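Local coordinates for stage II sporulation protein SA (Bacillus subtilis, PDB 3O6Q), which acts as the toxin of a sporulation-associated toxin-antitoxin system, killing the cell unless its cognate antitoxin SpoIISB neutralises it, and is represented here by its predicted cytoplasmic part, at residues Thr58-Lys62 against Met63-Ala67; Thr142-Tyr145 against Asp146-Pro150. All blocks are in the same frame, centred on the assembly; numbering follows the deposited sequence.

Interaction 1. Residues Thr58-Lys62 against Met63-Ala67; sequences TYADK and MNLTA
The turn that leads from helix 45-61 into strand 66-71 is closed by A60 and M63. M63 N donates to A60 O over 2.9 Å, nearly straight at the hydrogen (159°), but it stands 57° out of the carbonyl plane, as suits an acceptor three residues back. K62 N to Y59 O repeats this spacing at 3.1 Å, so the end of the helix tightens to a 3-10-like turn. The side chain of M63, present as selenomethionine, then runs back alongside Y59. Its CG lies opposite its own carbonyl carbon (chi1 -77°), and the chain beyond is extended. CG therefore passes 3.4 Å from Y59 O, and the terminal CE reaches the ring in its plane, 3.8 Å from Y59 CD2. The long, unbranched chain of methionine (here with selenium for sulfur) suits this place, because it can follow the helix surface and still end at an aromatic edge. N64 follows at positive phi, a left-handed conformation that asparagine accepts more readily than most residues, and the chain reverses. On its return A60 CB is met by L65 CD1 at 3.9 Å and by A67 CB at 3.7 Å; the methyl of an alanine allows the chain to come this close. Around them, L32 and L33 of helix 7-35 touch Y59, and F138 of helix 132-148 touches A60 and L65, while T66 pairs with T125 through the backbone. The chemistry is divided: backbone bonds set the turn, and apolar contacts fasten the returning chain and the start of strand 66-71 against the helix.

Interaction 2. Residues Thr142-Tyr145 against Asp146-Pro150; sequences TSIY and DLVLP
L147 and V148 bring their side chains back over the preceding turn of helix 132-148 by different rotations. In L147, CG swings opposite the carbonyl carbon (chi1 -72°) and comes to rest 3.4 Å from S143 O. In V148 it is CG1 that lies across from the backbone N (chi1 151°), which leaves CG2 to approach I144 CG2 at 4.3 Å, a loose contact. Beneath them runs regular helical bonding: D146 N reaches T142 O at 3.2 Å and L147 N reaches S143 O at 3.0 Å. The pattern then changes. V148 N divides its hydrogen between I144 O, a weak bond of 3.1 Å, and Y145 O at 3.2 Å, standing 68° out of the latter's carbonyl plane. L149 N likewise bonds D146 O, three residues back. Tyrosine suits position 145, its ring meeting Y48 edge-to-face while its hydroxyl reaches Y41 O. Branched apolar I144, L147 and V148 suit a subunit contact, packing on I144, V148 and L147 of the second subunit; I144 and V148 also rest on strand 38-42. D146 OD2 bonds a polar side chain of another protein, probably the antitoxin, whose basic side chains bond L147 O and L149 O. P150, three residues on, has no N-H, which probably leaves L147 O open to an external donor, and the helix end would favour a basic one.

How the interactions relate
Interaction 1 comes first along the chain, where helix 45-61 gives way to strand 66-71, outermost within the chain in the antiparallel sheet; interaction 2 closes the modelled chain, at the C-terminal end of helix 132-148. Their centres lie 20 Å apart and their nearest atoms about 6 Å, without touching. The two helices still join them: Y59 of interaction 1 packs on L141 and A60 on F138, while T142 and Y145 of interaction 2 rest on I52 of helix 45-61. Residues 58-67 meet no other chain of the assembly, whereas residues 142-150 face the second subunit and two chains of another protein, so one helix pair spans from a part of the fold that touches no other chain to a subunit interface.

Interaction 1. Residues Thr58-Lys62 against Met63-Ala67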
loop_
_atom_site.group_PDB
_atom_site.type_symbol
_atom_site.label_atom_id
_atom_site.label_comp_id
_atom_site.label_asym_id
_atom_site.label_seq_id
_atom_site.Cartn_x
_atom_site.Cartn_y
_atom_site.Cartn_z
ATOM N N THR A 58 -10.656 -5.190 10.003
ATOM C CA THR A 58 -10.471 -6.370 9.177
ATOM C C THR A 58 -8.987 -6.580 8.849
ATOM O O THR A 58 -8.444 -7.686 8.922
ATOM C CB THR A 58 -11.331 -6.248 7.889
ATOM O OG1 THR A 58 -12.729 -6.302 8.256
ATOM C CG2 THR A 58 -10.993 -7.344 6.890
ATOM N N TYR A 59 -8.330 -5.489 8.530
ATOM C CA TYR A 59 -6.935 -5.503 8.151
ATOM C C TYR A 59 -6.005 -5.638 9.346
ATOM O O TYR A 59 -5.082 -6.452 9.330
ATOM C CB TYR A 59 -6.630 -4.237 7.316
ATOM C CG TYR A 59 -7.079 -4.399 5.872
ATOM C CD1 TYR A 59 -8.439 -4.414 5.526
ATOM C CD2 TYR A 59 -6.145 -4.628 4.861
ATOM C CE1 TYR A 59 -8.827 -4.604 4.181
ATOM C CE2 TYR A 59 -6.531 -4.788 3.517
ATOM C CZ TYR A 59 -7.851 -4.794 3.189
ATOM O OH TYR A 59 -8.177 -5.015 1.856
ATOM N N ALA A 60 -6.232 -4.837 10.378
ATOM C CA ALA A 60 -5.362 -4.871 11.547
ATOM C C ALA A 60 -5.440 -6.253 12.194
ATOM O O ALA A 60 -4.437 -6.782 12.633
ATOM C CB ALA A 60 -5.733 -3.782 12.546
ATOM N N ASP A 61 -6.630 -6.835 12.237
ATOM C CA ASP A 61 -6.787 -8.158 12.804
ATOM C C ASP A 61 -5.808 -9.180 12.242
ATOM O O ASP A 61 -5.342 -10.045 12.969
ATOM C CB ASP A 61 -8.198 -8.654 12.589
ATOM C CG ASP A 61 -9.190 -7.950 13.475
ATOM O OD1 ASP A 61 -8.763 -7.101 14.311
ATOM O OD2 ASP A 61 -10.416 -8.212 13.304
ATOM N N LYS A 62 -5.456 -9.073 10.968
ATOM C CA LYS A 62 -4.561 -10.055 10.382
ATOM C C LYS A 62 -3.069 -9.637 10.347
ATOM O O LYS A 62 -2.260 -10.320 9.743
ATOM C CB LYS A 62 -5.073 -10.409 8.991
ATOM C CG LYS A 62 -6.447 -11.107 8.992
ATOM C CD LYS A 62 -6.703 -11.793 7.638
ATOM C CE LYS A 62 -7.561 -13.059 7.731
ATOM N NZ LYS A 62 -7.759 -13.669 6.340
HETATM N N MSE A 63 -2.722 -8.561 11.050
HETATM C CA MSE A 63 -1.434 -7.953 10.946
HETATM C C MSE A 63 -0.680 -7.733 12.257
HETATM O O MSE A 63 0.433 -7.164 12.243
HETATM C CB MSE A 63 -1.573 -6.585 10.284
HETATM C CG MSE A 63 -1.756 -6.580 8.803
HETATM SE SE MSE A 63 -1.832 -4.730 8.261
HETATM C CE MSE A 63 -2.724 -4.939 6.557
ATOM N N ASN A 64 -1.197 -8.156 13.389
ATOM C CA ASN A 64 -0.360 -8.014 14.588
ATOM C C ASN A 64 -0.231 -6.558 15.045
ATOM O O ASN A 64 0.880 -6.062 15.368
ATOM C CB ASN A 64 1.029 -8.657 14.356
ATOM C CG ASN A 64 0.937 -10.187 14.142
ATOM O OD1 ASN A 64 0.366 -10.892 14.971
ATOM N ND2 ASN A 64 1.473 -10.686 13.016
ATOM N N LEU A 65 -1.396 -5.901 15.042
ATOM C CA LEU A 65 -1.561 -4.571 15.522
ATOM C C LEU A 65 -3.075 -4.343 15.688
ATOM O O LEU A 65 -3.874 -5.071 15.108
ATOM C CB LEU A 65 -0.902 -3.555 14.553
ATOM C CG LEU A 65 -1.453 -3.247 13.147
ATOM C CD1 LEU A 65 -2.297 -1.996 13.163
ATOM C CD2 LEU A 65 -0.295 -3.076 12.136
ATOM N N THR A 66 -3.457 -3.332 16.469
ATOM C CA THR A 66 -4.852 -2.995 16.721
ATOM C C THR A 66 -5.155 -1.630 16.113
ATOM O O THR A 66 -4.415 -0.699 16.311
ATOM C CB THR A 66 -5.128 -2.920 18.237
ATOM O OG1 THR A 66 -4.646 -4.103 18.872
ATOM C CG2 THR A 66 -6.611 -2.812 18.541
ATOM N N ALA A 67 -6.268 -1.528 15.389
ATOM C CA ALA A 67 -6.757 -0.261 14.850
ATOM C C ALA A 67 -8.173 0.001 15.377
ATOM O O ALA A 67 -8.961 -0.933 15.577
ATOM C CB ALA A 67 -6.735 -0.276 13.355
#

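Interaction 2. Residues Thr142-Tyr145 against Asp146-Pro150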
loop_
_atom_site.group_PDB
_atom_site.type_symbol
_atom_site.label_atom_id
_atom_site.label_comp_id
_atom_site.label_asym_id
_atom_site.label_seq_id
_atom_site.Cartn_x
_atom_site.Cartn_y
_atom_site.Cartn_z
ATOM N N THR A 142 -8.988 4.108 4.225
ATOM C CA THR A 142 -10.027 5.128 4.365
ATOM C C THR A 142 -10.304 5.767 3.019
ATOM O O THR A 142 -11.442 6.083 2.722
ATOM C CB THR A 142 -9.620 6.246 5.365
ATOM O OG1 THR A 142 -8.479 6.946 4.871
ATOM C CG2 THR A 142 -9.298 5.689 6.749
ATOM N N SER A 143 -9.285 5.944 2.190
ATOM C CA SER A 143 -9.493 6.495 0.842
ATOM C C SER A 143 -10.215 5.522 -0.059
ATOM O O SER A 143 -11.147 5.914 -0.756
ATOM C CB SER A 143 -8.171 6.954 0.212
ATOM O OG SER A 143 -7.662 8.073 0.935
ATOM N N ILE A 144 -9.837 4.251 -0.006
ATOM C CA ILE A 144 -10.543 3.229 -0.752
ATOM C C ILE A 144 -11.991 3.139 -0.313
ATOM O O ILE A 144 -12.879 3.013 -1.130
ATOM C CB ILE A 144 -9.890 1.864 -0.582
ATOM C CG1 ILE A 144 -8.471 1.889 -1.189
ATOM C CG2 ILE A 144 -10.772 0.773 -1.216
ATOM C CD1 ILE A 144 -7.506 0.903 -0.545
ATOM N N TYR A 145 -12.249 3.249 0.978
ATOM C CA TYR A 145 -13.635 3.256 1.458
ATOM C C TYR A 145 -14.458 4.343 0.799
ATOM O O TYR A 145 -15.562 4.082 0.288
ATOM C CB TYR A 145 -13.690 3.406 2.972
ATOM C CG TYR A 145 -15.046 3.161 3.596
ATOM C CD1 TYR A 145 -15.456 1.874 3.948
ATOM C CD2 TYR A 145 -15.911 4.220 3.879
ATOM C CE1 TYR A 145 -16.684 1.651 4.551
ATOM C CE2 TYR A 145 -17.123 3.998 4.490
ATOM C CZ TYR A 145 -17.495 2.705 4.814
ATOM O OH TYR A 145 -18.732 2.519 5.355
ATOM N N ASP A 146 -13.919 5.557 0.761
ATOM C CA ASP A 146 -14.667 6.681 0.181
ATOM C C ASP A 146 -14.921 6.451 -1.304
ATOM O O ASP A 146 -16.015 6.716 -1.808
ATOM C CB ASP A 146 -13.896 7.958 0.353
ATOM C CG ASP A 146 -14.760 9.183 0.098
ATOM O OD1 ASP A 146 -15.305 9.334 -1.024
ATOM O OD2 ASP A 146 -14.921 10.007 1.026
ATOM N N LEU A 147 -13.909 5.931 -1.995
ATOM C CA LEU A 147 -14.004 5.720 -3.441
ATOM C C LEU A 147 -15.000 4.638 -3.830
ATOM O O LEU A 147 -15.499 4.641 -4.935
ATOM C CB LEU A 147 -12.646 5.345 -4.015
ATOM C CG LEU A 147 -11.677 6.515 -4.058
ATOM C CD1 LEU A 147 -10.261 5.978 -4.281
ATOM C CD2 LEU A 147 -12.102 7.522 -5.116
ATOM N N VAL A 148 -15.269 3.720 -2.918
ATOM C CA VAL A 148 -16.162 2.639 -3.172
ATOM C C VAL A 148 -17.634 3.058 -2.977
ATOM O O VAL A 148 -18.532 2.376 -3.467
ATOM C CB VAL A 148 -15.785 1.446 -2.307
ATOM C CG1 VAL A 148 -16.994 0.629 -1.996
ATOM C CG2 VAL A 148 -14.707 0.623 -3.017
ATOM N N LEU A 149 -17.892 4.195 -2.328
ATOM C CA LEU A 149 -19.279 4.683 -2.175
ATOM C C LEU A 149 -19.953 5.073 -3.503
ATOM O O LEU A 149 -19.291 5.598 -4.402
ATOM C CB LEU A 149 -19.324 5.890 -1.253
ATOM C CG LEU A 149 -19.016 5.623 0.196
ATOM C CD1 LEU A 149 -19.308 6.884 0.966
ATOM C CD2 LEU A 149 -19.900 4.487 0.662
ATOM N N PRO A 150 -21.268 4.826 -3.627
ATOM C CA PRO A 150 -21.957 5.250 -4.857
ATOM C C PRO A 150 -22.209 6.757 -4.870
ATOM O O PRO A 150 -21.460 7.496 -5.495
ATOM C CB PRO A 150 -23.290 4.477 -4.810
ATOM C CG PRO A 150 -23.116 3.423 -3.731
ATOM C CD PRO A 150 -22.144 4.014 -2.761
#